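Local coordinates for uncharacterized protein (PDB 4FTD) that is of unknown function but joins an immunoglobulin-like domain to a six-bladed beta-propeller and may take part in carbohydrate metabolism, at residues K42-P47 with Y101-R106; A69-V74 with V89-N94; F215-W220 with E228-I233; K273-G278 with G285-L290. One frame throughout, in Å; residues are numbered along the deposited sequence.

Contact 1 (K42-P47 with Y101-R106)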
# COMPACT_ATOMS: atom_id res chain seq x y z
N LYS A 42 -14.85 -12.83 -39.59
CA LYS A 42 -16.29 -13.07 -39.53
C LYS A 42 -16.77 -13.03 -38.06
O LYS A 42 -17.43 -13.94 -37.58
CB LYS A 42 -16.67 -14.42 -40.20
CG LYS A 42 -16.05 -14.71 -41.57
CD LYS A 42 -16.54 -13.82 -42.71
CE LYS A 42 -15.66 -14.03 -43.95
NZ LYS A 42 -15.63 -12.87 -44.89
N THR A 43 -16.43 -11.95 -37.35
CA THR A 43 -16.87 -11.77 -35.96
C THR A 43 -17.53 -10.41 -35.80
O THR A 43 -17.30 -9.47 -36.58
CB THR A 43 -15.69 -11.86 -34.97
OG1 THR A 43 -14.79 -10.78 -35.23
CG2 THR A 43 -14.92 -13.21 -35.12
N ILE A 44 -18.37 -10.34 -34.78
CA ILE A 44 -19.04 -9.11 -34.41
C ILE A 44 -18.88 -8.98 -32.89
O ILE A 44 -19.14 -9.92 -32.15
CB ILE A 44 -20.54 -9.11 -34.76
CG1 ILE A 44 -20.81 -9.41 -36.26
CG2 ILE A 44 -21.17 -7.76 -34.35
CD1 ILE A 44 -22.24 -9.87 -36.59
N ASN A 45 -18.41 -7.82 -32.46
CA ASN A 45 -18.32 -7.46 -31.03
C ASN A 45 -19.04 -6.16 -30.72
O ASN A 45 -19.31 -5.35 -31.60
CB ASN A 45 -16.85 -7.40 -30.55
CG ASN A 45 -16.25 -8.76 -30.44
OD1 ASN A 45 -16.43 -9.42 -29.42
ND2 ASN A 45 -15.67 -9.26 -31.52
N PHE A 46 -19.34 -5.99 -29.44
CA PHE A 46 -19.97 -4.79 -28.91
C PHE A 46 -19.29 -4.41 -27.62
O PHE A 46 -18.73 -5.27 -26.95
CB PHE A 46 -21.44 -5.07 -28.56
CG PHE A 46 -22.28 -5.44 -29.74
CD1 PHE A 46 -22.39 -6.77 -30.14
CD2 PHE A 46 -22.94 -4.46 -30.47
CE1 PHE A 46 -23.16 -7.12 -31.25
CE2 PHE A 46 -23.69 -4.79 -31.59
CZ PHE A 46 -23.81 -6.12 -31.97
N PRO A 47 -19.38 -3.13 -27.23
CA PRO A 47 -18.96 -2.81 -25.85
C PRO A 47 -19.79 -3.63 -24.85
O PRO A 47 -20.89 -4.12 -25.16
CB PRO A 47 -19.25 -1.32 -25.71
CG PRO A 47 -19.81 -0.85 -27.00
CD PRO A 47 -19.78 -1.96 -28.01
N TYR A 101 -21.60 -15.03 -39.26
CA TYR A 101 -20.73 -14.23 -38.40
C TYR A 101 -20.93 -14.76 -36.99
O TYR A 101 -22.05 -15.13 -36.62
CB TYR A 101 -21.15 -12.75 -38.47
CG TYR A 101 -20.83 -12.06 -39.78
CD1 TYR A 101 -21.71 -12.13 -40.86
CD2 TYR A 101 -19.68 -11.30 -39.93
CE1 TYR A 101 -21.43 -11.49 -42.06
CE2 TYR A 101 -19.39 -10.67 -41.13
CZ TYR A 101 -20.28 -10.77 -42.19
OH TYR A 101 -20.03 -10.15 -43.39
N LEU A 102 -19.86 -14.80 -36.21
CA LEU A 102 -19.91 -15.17 -34.79
C LEU A 102 -20.06 -13.88 -33.99
O LEU A 102 -19.12 -13.07 -33.91
CB LEU A 102 -18.66 -15.95 -34.37
CG LEU A 102 -18.73 -17.43 -34.69
CD1 LEU A 102 -17.44 -18.14 -34.28
CD2 LEU A 102 -19.96 -18.00 -33.97
N MSE A 103 -21.23 -13.70 -33.39
CA MSE A 103 -21.57 -12.48 -32.69
C MSE A 103 -21.50 -12.66 -31.19
O MSE A 103 -22.28 -13.43 -30.64
CB MSE A 103 -22.94 -11.98 -33.12
CG MSE A 103 -23.33 -10.67 -32.45
SE MSE A 103 -24.93 -9.87 -33.23
CE MSE A 103 -25.98 -9.45 -31.55
N LYS A 104 -20.59 -11.93 -30.54
CA LYS A 104 -20.35 -12.05 -29.10
C LYS A 104 -20.95 -10.86 -28.35
O LYS A 104 -20.71 -9.70 -28.72
CB LYS A 104 -18.85 -12.14 -28.80
CG LYS A 104 -18.52 -12.45 -27.34
CD LYS A 104 -17.03 -12.31 -27.06
CE LYS A 104 -16.22 -13.38 -27.78
NZ LYS A 104 -14.78 -13.25 -27.45
N VAL A 105 -21.76 -11.16 -27.33
CA VAL A 105 -22.32 -10.15 -26.44
C VAL A 105 -21.74 -10.43 -25.03
O VAL A 105 -21.72 -11.58 -24.58
CB VAL A 105 -23.86 -10.15 -26.42
CG1 VAL A 105 -24.36 -9.19 -25.35
CG2 VAL A 105 -24.43 -9.74 -27.78
N ARG A 106 -21.30 -9.35 -24.37
CA ARG A 106 -20.61 -9.40 -23.08
C ARG A 106 -21.24 -8.48 -22.04
O ARG A 106 -21.72 -7.40 -22.39
CB ARG A 106 -19.17 -8.97 -23.31
CG ARG A 106 -18.41 -9.88 -24.25
CD ARG A 106 -17.01 -9.38 -24.49
NE ARG A 106 -17.03 -8.13 -25.24
CZ ARG A 106 -16.11 -7.18 -25.16
NH1 ARG A 106 -15.08 -7.29 -24.33
NH2 ARG A 106 -16.22 -6.07 -25.89
O HOH W 1 -18.56 -8.26 -27.71
O HOH W 2 -14.12 -9.92 -27.93
O HOH W 3 -20.76 -6.81 -25.74
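Ile44 packs against Tyr101 and Met103 where strand 43-45 lies beside strand 98-106, the one parallel pairing in the mixed sheet of the N-terminal, immunoglobulin-like domain. Three backbone bonds set the register: Leu102 N to Lys42 O, Ile44 N to Leu102 O, and Lys104 N to Ile44 O, the last nearly straight at 175°. Within that frame the Ile44 side chain crosses that of Tyr101 at about a right angle, its CD1 3.6 Å from Tyr101 CB, while Ile44 CB rests 3.9 Å from Met103 CG. The Tyr101 ring presents an edge to the backbone N of Thr43, and its hydroxyl is held by Glu39 and by Leu17 N. Strand 17-22 covers this face, with Leu17 and Ile20 on Ile44 and Ile22 on Phe46.

Past Asn45 the backbones part, yet Phe46 still reaches across, and CE1 of its ring comes to 3.7 Å from Met103 CE. The selenium of Met103, a selenomethionine, sits at the ring edge, 5.1 Å from the Phe46 centroid, in a Met-aromatic contact; Lys104 O lies at the edge too. Arg106 bridges the widened gap: its NH2, also salt-bridged to the terminal carboxylate of Asp453, donates to Phe46 O at 2.8 Å, and one water accepts from both Phe46 N and Arg106 NE.

Contact 2 (A69-V74 with V89-N94)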
# COMPACT_ATOMS: atom_id res chain seq x y z
N ALA A 69 -30.58 -10.38 -46.51
CA ALA A 69 -31.54 -10.30 -45.39
C ALA A 69 -30.94 -10.93 -44.13
O ALA A 69 -30.22 -11.92 -44.24
CB ALA A 69 -32.83 -11.04 -45.74
N LEU A 70 -31.22 -10.35 -42.95
CA LEU A 70 -30.97 -11.02 -41.68
C LEU A 70 -31.96 -12.20 -41.54
O LEU A 70 -33.13 -12.12 -41.98
CB LEU A 70 -31.20 -10.06 -40.49
CG LEU A 70 -30.38 -8.77 -40.33
CD1 LEU A 70 -31.07 -7.87 -39.30
CD2 LEU A 70 -28.94 -9.05 -39.93
N GLN A 71 -31.51 -13.31 -40.95
CA GLN A 71 -32.45 -14.38 -40.56
C GLN A 71 -33.54 -13.82 -39.66
O GLN A 71 -34.70 -14.19 -39.78
CB GLN A 71 -31.76 -15.45 -39.71
CG GLN A 71 -30.83 -16.39 -40.41
CD GLN A 71 -31.55 -17.54 -41.04
OE1 GLN A 71 -32.33 -17.36 -41.97
NE2 GLN A 71 -31.27 -18.75 -40.55
N SER A 72 -33.14 -12.99 -38.69
CA SER A 72 -34.05 -12.47 -37.68
C SER A 72 -33.49 -11.13 -37.17
O SER A 72 -32.30 -10.90 -37.26
CB SER A 72 -34.12 -13.44 -36.48
OG SER A 72 -35.02 -12.94 -35.48
N GLU A 73 -34.38 -10.29 -36.66
CA GLU A 73 -34.03 -9.00 -36.06
C GLU A 73 -33.96 -9.07 -34.57
O GLU A 73 -33.72 -8.04 -33.95
CB GLU A 73 -35.11 -7.92 -36.40
CG GLU A 73 -35.23 -7.57 -37.86
CD GLU A 73 -35.97 -6.25 -38.10
OE1 GLU A 73 -36.88 -5.81 -37.34
OE2 GLU A 73 -35.60 -5.63 -39.09
N VAL A 74 -34.26 -10.24 -33.99
CA VAL A 74 -34.32 -10.45 -32.54
C VAL A 74 -33.43 -11.63 -32.23
O VAL A 74 -33.48 -12.61 -32.94
CB VAL A 74 -35.74 -10.71 -32.00
CG1 VAL A 74 -35.71 -10.72 -30.46
CG2 VAL A 74 -36.66 -9.62 -32.48
N VAL A 89 -24.57 -17.32 -33.74
CA VAL A 89 -24.34 -17.14 -35.16
C VAL A 89 -25.33 -16.09 -35.67
O VAL A 89 -26.51 -16.16 -35.37
CB VAL A 89 -24.49 -18.47 -35.96
CG1 VAL A 89 -24.51 -18.19 -37.44
CG2 VAL A 89 -23.33 -19.41 -35.65
N LEU A 90 -24.82 -15.06 -36.35
CA LEU A 90 -25.65 -14.12 -37.08
C LEU A 90 -25.48 -14.48 -38.54
O LEU A 90 -24.37 -14.36 -39.08
CB LEU A 90 -25.25 -12.67 -36.87
CG LEU A 90 -26.08 -11.63 -37.63
CD1 LEU A 90 -26.40 -10.45 -36.77
CD2 LEU A 90 -25.36 -11.15 -38.88
N ARG A 91 -26.56 -14.94 -39.16
CA ARG A 91 -26.57 -15.35 -40.55
C ARG A 91 -27.21 -14.30 -41.48
O ARG A 91 -28.29 -13.81 -41.22
CB ARG A 91 -27.26 -16.71 -40.69
CG ARG A 91 -27.46 -17.21 -42.12
CD ARG A 91 -27.90 -18.67 -42.17
NE ARG A 91 -26.89 -19.52 -41.56
CZ ARG A 91 -27.05 -20.80 -41.23
NH1 ARG A 91 -28.20 -21.44 -41.45
NH2 ARG A 91 -26.04 -21.45 -40.67
N ILE A 92 -26.49 -13.94 -42.55
CA ILE A 92 -27.05 -13.08 -43.59
C ILE A 92 -27.21 -13.94 -44.86
O ILE A 92 -26.38 -14.83 -45.16
CB ILE A 92 -26.27 -11.77 -43.72
CG1 ILE A 92 -24.91 -12.00 -44.31
CG2 ILE A 92 -26.15 -11.07 -42.34
CD1 ILE A 92 -24.32 -10.71 -44.80
N ILE A 93 -28.32 -13.74 -45.55
CA ILE A 93 -28.71 -14.63 -46.65
C ILE A 93 -29.21 -13.81 -47.79
O ILE A 93 -29.79 -12.75 -47.60
CB ILE A 93 -29.93 -15.53 -46.28
CG1 ILE A 93 -29.70 -16.33 -45.01
CG2 ILE A 93 -30.27 -16.54 -47.37
CD1 ILE A 93 -30.94 -17.09 -44.58
N ASN A 94 -28.99 -14.34 -48.99
CA ASN A 94 -29.70 -13.86 -50.16
C ASN A 94 -30.19 -14.99 -51.13
O ASN A 94 -30.34 -16.18 -50.75
CB ASN A 94 -28.89 -12.75 -50.80
CG ASN A 94 -27.59 -13.21 -51.29
OD1 ASN A 94 -27.51 -14.22 -51.99
ND2 ASN A 94 -26.55 -12.49 -50.93
O HOH W 4 -29.88 -13.00 -38.40
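Ala69 and Leu70 pair with Ile93 and Ile92 in a short antiparallel contact at the margin of the immunoglobulin-like sheet, where strand 69-70 forms an outermost strand beside strand 85-93. Ala69 and Ile93 make the hydrogen-bonded pair: Ala69 N donates to Ile93 O at 2.7 Å, and Ile93 N returns a bond to Ala69 O at 2.9 Å. Leu70 and Ile92 follow as a non-hydrogen-bonded pair. One more backbone bond, a longer one of 3.3 Å from Gln71 N to Arg91 O, ends the pairing before the chain turns off through Ser72.

The two faces of this margin differ in character. On the face of Leu70, its CD2 touches Ile92 CG2 at 4.2 Å and Leu90 CD2 at 4.3 Å, and Leu70 also touches Ile60 and Ala62 of strand 58-64. On the other, Gln71 and Arg91 run side by side in the same direction, Gln71 CG 3.6 Å from Arg91 CB and Gln71 NE2 3.7 Å from Arg91 CD, with amide and guanidinium planes 30° apart. The Arg91 NE is salt-bridged to Asp100 on the next strand. An alanine here would probably leave Asp100 without its charged mate and the Gln71 amide without the CD methylene beside it. Chemically, then, the short strand is held by main-chain bonds and by apolar contacts on the face of Leu70, while the more exposed face mixes Ala69 and Ile93 with the aliphatic stems and polar ends of Gln71 and Arg91.

Contact 3 (F215-W220 with E228-I233)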
# COMPACT_ATOMS: atom_id res chain seq x y z
N PHE A 215 15.77 7.94 27.29
CA PHE A 215 14.95 7.49 26.21
C PHE A 215 13.78 8.45 26.06
O PHE A 215 12.80 8.33 26.74
CB PHE A 215 14.54 6.03 26.44
CG PHE A 215 13.85 5.38 25.25
CD1 PHE A 215 14.30 5.56 23.94
CD2 PHE A 215 12.86 4.41 25.47
CE1 PHE A 215 13.70 4.94 22.86
CE2 PHE A 215 12.26 3.76 24.39
CZ PHE A 215 12.69 4.01 23.09
N LYS A 216 13.95 9.42 25.17
CA LYS A 216 13.09 10.57 25.08
C LYS A 216 12.26 10.52 23.83
O LYS A 216 12.71 9.95 22.83
CB LYS A 216 13.94 11.84 25.16
CG LYS A 216 14.73 11.94 26.46
CD LYS A 216 15.62 13.16 26.53
CE LYS A 216 14.79 14.39 26.79
NZ LYS A 216 15.66 15.57 26.73
N ILE A 217 11.04 11.04 23.94
CA ILE A 217 10.10 11.18 22.84
C ILE A 217 9.70 12.66 22.80
O ILE A 217 9.35 13.26 23.84
CB ILE A 217 8.85 10.31 22.98
CG1 ILE A 217 9.26 8.84 23.24
CG2 ILE A 217 7.94 10.42 21.78
CD1 ILE A 217 8.10 7.91 23.53
N TYR A 218 9.79 13.20 21.61
CA TYR A 218 9.50 14.57 21.32
C TYR A 218 8.33 14.69 20.33
O TYR A 218 8.14 13.82 19.46
CB TYR A 218 10.72 15.19 20.68
CG TYR A 218 11.98 15.16 21.54
CD1 TYR A 218 12.84 14.07 21.50
CD2 TYR A 218 12.29 16.23 22.40
CE1 TYR A 218 14.02 14.05 22.24
CE2 TYR A 218 13.46 16.22 23.16
CZ TYR A 218 14.32 15.13 23.09
OH TYR A 218 15.48 15.13 23.78
N TYR A 219 7.64 15.84 20.42
CA TYR A 219 6.44 16.12 19.67
C TYR A 219 6.44 17.55 19.13
O TYR A 219 6.77 18.50 19.86
CB TYR A 219 5.24 15.95 20.63
CG TYR A 219 3.86 16.34 20.08
CD1 TYR A 219 3.07 15.41 19.40
CD2 TYR A 219 3.30 17.58 20.36
CE1 TYR A 219 1.80 15.74 18.95
CE2 TYR A 219 2.04 17.91 19.89
CZ TYR A 219 1.30 16.98 19.19
OH TYR A 219 0.04 17.28 18.72
N TRP A 220 6.04 17.69 17.86
CA TRP A 220 5.83 18.97 17.22
C TRP A 220 4.39 19.01 16.76
O TRP A 220 3.97 18.17 15.94
CB TRP A 220 6.73 19.12 15.98
CG TRP A 220 8.14 19.42 16.31
CD1 TRP A 220 8.77 20.64 16.23
CD2 TRP A 220 9.13 18.48 16.71
NE1 TRP A 220 10.07 20.52 16.63
CE2 TRP A 220 10.33 19.20 16.91
CE3 TRP A 220 9.12 17.10 16.97
CZ2 TRP A 220 11.50 18.58 17.32
CZ3 TRP A 220 10.30 16.49 17.37
CH2 TRP A 220 11.46 17.23 17.54
N GLU A 228 8.19 19.69 22.02
CA GLU A 228 7.76 19.37 23.38
C GLU A 228 8.31 18.00 23.74
O GLU A 228 8.18 17.06 22.97
CB GLU A 228 6.24 19.33 23.45
CG GLU A 228 5.58 20.65 23.10
CD GLU A 228 4.06 20.57 23.03
OE1 GLU A 228 3.47 20.22 24.08
OE2 GLU A 228 3.46 20.87 21.95
N VAL A 229 8.95 17.90 24.91
CA VAL A 229 9.36 16.59 25.41
C VAL A 229 8.07 15.99 26.00
O VAL A 229 7.49 16.57 26.90
CB VAL A 229 10.42 16.68 26.50
CG1 VAL A 229 10.97 15.29 26.75
CG2 VAL A 229 11.50 17.71 26.13
N ILE A 230 7.65 14.85 25.46
CA ILE A 230 6.47 14.13 25.96
C ILE A 230 6.82 12.86 26.74
O ILE A 230 5.97 12.31 27.40
CB ILE A 230 5.39 13.87 24.86
CG1 ILE A 230 5.87 12.95 23.74
CG2 ILE A 230 4.92 15.21 24.31
CD1 ILE A 230 4.76 12.47 22.80
N ALA A 231 8.07 12.41 26.67
CA ALA A 231 8.54 11.28 27.50
C ALA A 231 10.01 11.39 27.72
O ALA A 231 10.76 11.87 26.83
CB ALA A 231 8.23 9.95 26.85
N ASN A 232 10.42 10.94 28.88
CA ASN A 232 11.81 10.82 29.28
C ASN A 232 11.89 9.56 30.16
O ASN A 232 11.82 9.61 31.37
CB ASN A 232 12.29 12.13 29.94
CG ASN A 232 13.79 12.15 30.13
OD1 ASN A 232 14.43 11.13 30.06
ND2 ASN A 232 14.34 13.31 30.41
N ILE A 233 11.98 8.42 29.48
CA ILE A 233 11.81 7.10 30.05
C ILE A 233 13.13 6.63 30.61
O ILE A 233 14.18 6.66 29.92
CB ILE A 233 11.25 6.11 29.00
CG1 ILE A 233 9.87 6.57 28.52
CG2 ILE A 233 11.27 4.68 29.52
CD1 ILE A 233 9.42 5.92 27.23
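The Tyr219 ring turns its edge to Glu228: OE2 of the carboxylate lies in the ring plane, 3.7 Å from Tyr219 CD2, and the two flat groups stand 87° apart. Both residues belong to an antiparallel beta hairpin, strands 215-220 and 228-233, which supplies the third and fourth strands of a four-stranded propeller blade. Tyr203, from the adjoining strand, meets the same tyrosine edge-to-face, while the other oxygen of Glu228 is salt-bridged to Lys280. The Tyr218 ring runs alongside Val229, whose CG2 approaches Tyr218 CE2 at 3.9 Å. Phe215 lies beside Ile233 in the same direction, CD2 to CD1 4.1 Å, and packs edge-to-face with Phe263.

Tyr218 and Lys216 share a face: Lys216 NZ donates to Tyr218 OH at 3.0 Å and to Lys186 O, and the stem of the lysine runs beside Asn232 in the same direction, Lys216 CG near OD1 and CE near ND2 of Asn232. The other face is apolar around Ile217, with Glu228 at its far end beside Tyr219. Here Ile217 sets CD1 3.9 Å from Ala231 CB, and Ile261 and Phe263 of strand 259-264 touch Ile217 from the neighbouring blade.

Midway, a classic beta bulge places both Ile230 and Ala231 opposite Ile217. Ile230 departs from the extended backbone (psi -12°), and its CG1, set between the backbone N and the carbonyl carbon, packs on Ile217 CG2. The bulge closes on a single acceptor: Ile217 O takes Ile230 N at 2.8 Å and Ala231 N at 3.2 Å.

Contact 4 (K273-G278 with G285-L290)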
# COMPACT_ATOMS: atom_id res chain seq x y z
N LYS A 273 6.15 -1.62 25.07
CA LYS A 273 4.87 -1.12 24.56
C LYS A 273 4.52 0.14 25.37
O LYS A 273 4.12 0.05 26.52
CB LYS A 273 3.75 -2.18 24.71
CG LYS A 273 2.43 -1.67 24.18
CD LYS A 273 1.38 -2.74 24.00
CE LYS A 273 0.72 -3.11 25.31
NZ LYS A 273 -0.65 -3.60 25.04
N VAL A 274 4.63 1.30 24.75
CA VAL A 274 4.48 2.61 25.43
C VAL A 274 3.12 3.23 25.10
O VAL A 274 2.89 3.57 23.96
CB VAL A 274 5.61 3.54 25.01
CG1 VAL A 274 5.50 4.90 25.71
CG2 VAL A 274 6.97 2.90 25.33
N PRO A 275 2.20 3.33 26.07
CA PRO A 275 0.89 3.90 25.70
C PRO A 275 0.91 5.41 25.54
O PRO A 275 1.63 6.09 26.26
CB PRO A 275 -0.03 3.53 26.88
CG PRO A 275 0.75 2.53 27.68
CD PRO A 275 2.21 2.87 27.47
N ILE A 276 0.10 5.90 24.61
CA ILE A 276 -0.02 7.32 24.33
C ILE A 276 -1.52 7.62 24.19
O ILE A 276 -2.25 6.82 23.63
CB ILE A 276 0.85 7.75 23.11
CG1 ILE A 276 0.78 9.27 22.91
CG2 ILE A 276 0.40 7.11 21.85
CD1 ILE A 276 1.99 9.85 22.19
N SER A 277 -1.95 8.74 24.75
CA SER A 277 -3.31 9.23 24.64
C SER A 277 -3.33 10.73 24.44
O SER A 277 -2.41 11.45 24.85
CB SER A 277 -4.14 8.90 25.90
OG SER A 277 -3.50 9.45 27.03
N GLY A 278 -4.38 11.20 23.80
CA GLY A 278 -4.56 12.61 23.50
C GLY A 278 -3.38 13.19 22.76
O GLY A 278 -3.05 14.33 22.97
N GLY A 285 3.32 4.74 33.82
CA GLY A 285 2.88 3.66 34.69
C GLY A 285 2.34 2.43 33.97
O GLY A 285 2.17 1.40 34.59
N ASN A 286 2.04 2.52 32.67
CA ASN A 286 1.54 1.36 31.93
C ASN A 286 2.40 0.89 30.77
O ASN A 286 1.89 0.21 29.86
CB ASN A 286 0.08 1.58 31.50
CG ASN A 286 -0.85 1.34 32.63
OD1 ASN A 286 -0.84 0.26 33.22
ND2 ASN A 286 -1.64 2.33 32.98
N ILE A 287 3.69 1.22 30.81
CA ILE A 287 4.61 0.65 29.84
C ILE A 287 4.68 -0.83 30.15
O ILE A 287 4.84 -1.19 31.30
CB ILE A 287 6.03 1.25 29.93
CG1 ILE A 287 5.97 2.73 29.50
CG2 ILE A 287 7.00 0.41 29.08
CD1 ILE A 287 7.23 3.51 29.77
N LYS A 288 4.51 -1.65 29.13
CA LYS A 288 4.60 -3.09 29.25
C LYS A 288 5.83 -3.61 28.51
O LYS A 288 6.22 -3.07 27.46
CB LYS A 288 3.37 -3.78 28.65
CG LYS A 288 2.00 -3.39 29.19
CD LYS A 288 1.79 -3.67 30.66
CE LYS A 288 0.34 -3.35 31.05
NZ LYS A 288 0.26 -2.84 32.44
N VAL A 289 6.44 -4.65 29.04
CA VAL A 289 7.60 -5.32 28.44
C VAL A 289 7.03 -6.60 27.83
O VAL A 289 6.49 -7.42 28.55
CB VAL A 289 8.68 -5.62 29.49
CG1 VAL A 289 9.78 -6.49 28.88
CG2 VAL A 289 9.23 -4.29 30.06
N LEU A 290 7.12 -6.75 26.51
CA LEU A 290 6.53 -7.89 25.80
C LEU A 290 7.61 -8.78 25.26
O LEU A 290 8.59 -8.27 24.78
CB LEU A 290 5.66 -7.40 24.65
CG LEU A 290 4.57 -6.38 25.02
CD1 LEU A 290 3.91 -5.85 23.74
CD2 LEU A 290 3.56 -6.97 26.00
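Lys273 and Lys288 form an antiparallel hydrogen-bonded pair: Lys273 N donates to Lys288 O at 2.8 Å and 173°, and Lys288 N returns a bond of 3.1 Å to Lys273 O. Ile287 CA adds a CA-H...O contact to the same carbonyl, after which the backbones diverge, with Pro275 bonded through its backbone to Asp283 instead. The two segments lie on a beta hairpin, strands 270-277 and 281-291, which forms the third and fourth strands of a propeller blade; the fourth is interrupted here.

Lys273 runs beside Lys288 in the same direction, and its CB meets Leu290 CD1 at 3.8 Å. The ammonium of Lys273 forms a salt bridge with Glu325, and the lysine makes a cation-pi contact with Phe260. Pro275 fills the place where the strands separate, its CG 3.4 Å from Asn286 O and 4.0 Å from Asn286 CB, while Pro275 CD meets Ile287 CG1 at 4.3 Å. An alanine here, without CG and CD, would probably open a gap beside the Asn286 carbonyl and Ile287. Val274 CG2 likewise comes to 4.3 Å from Ile287 CG1.

In the fold
From the N terminus, the chain first enters the immunoglobulin-like domain. Contact 1 closes a loop of 53 intervening residues there, and contact 2, a tighter closure of 14, is nested inside it. The two share one sheet: strands 85-93 and 98-106 are neighbours, so Leu90 meets both Tyr101 and Met103. The chain then passes into the propeller, on the opposite side of the molecule's centre, where contacts 3 and 4 follow in series. Each closes a local hairpin at the outer part of its own blade, and the successive blades touch through Ile230 with Ile276 and Ile233 with Ile287. Centres of contacts 1 and 3 lie about 68 Å apart.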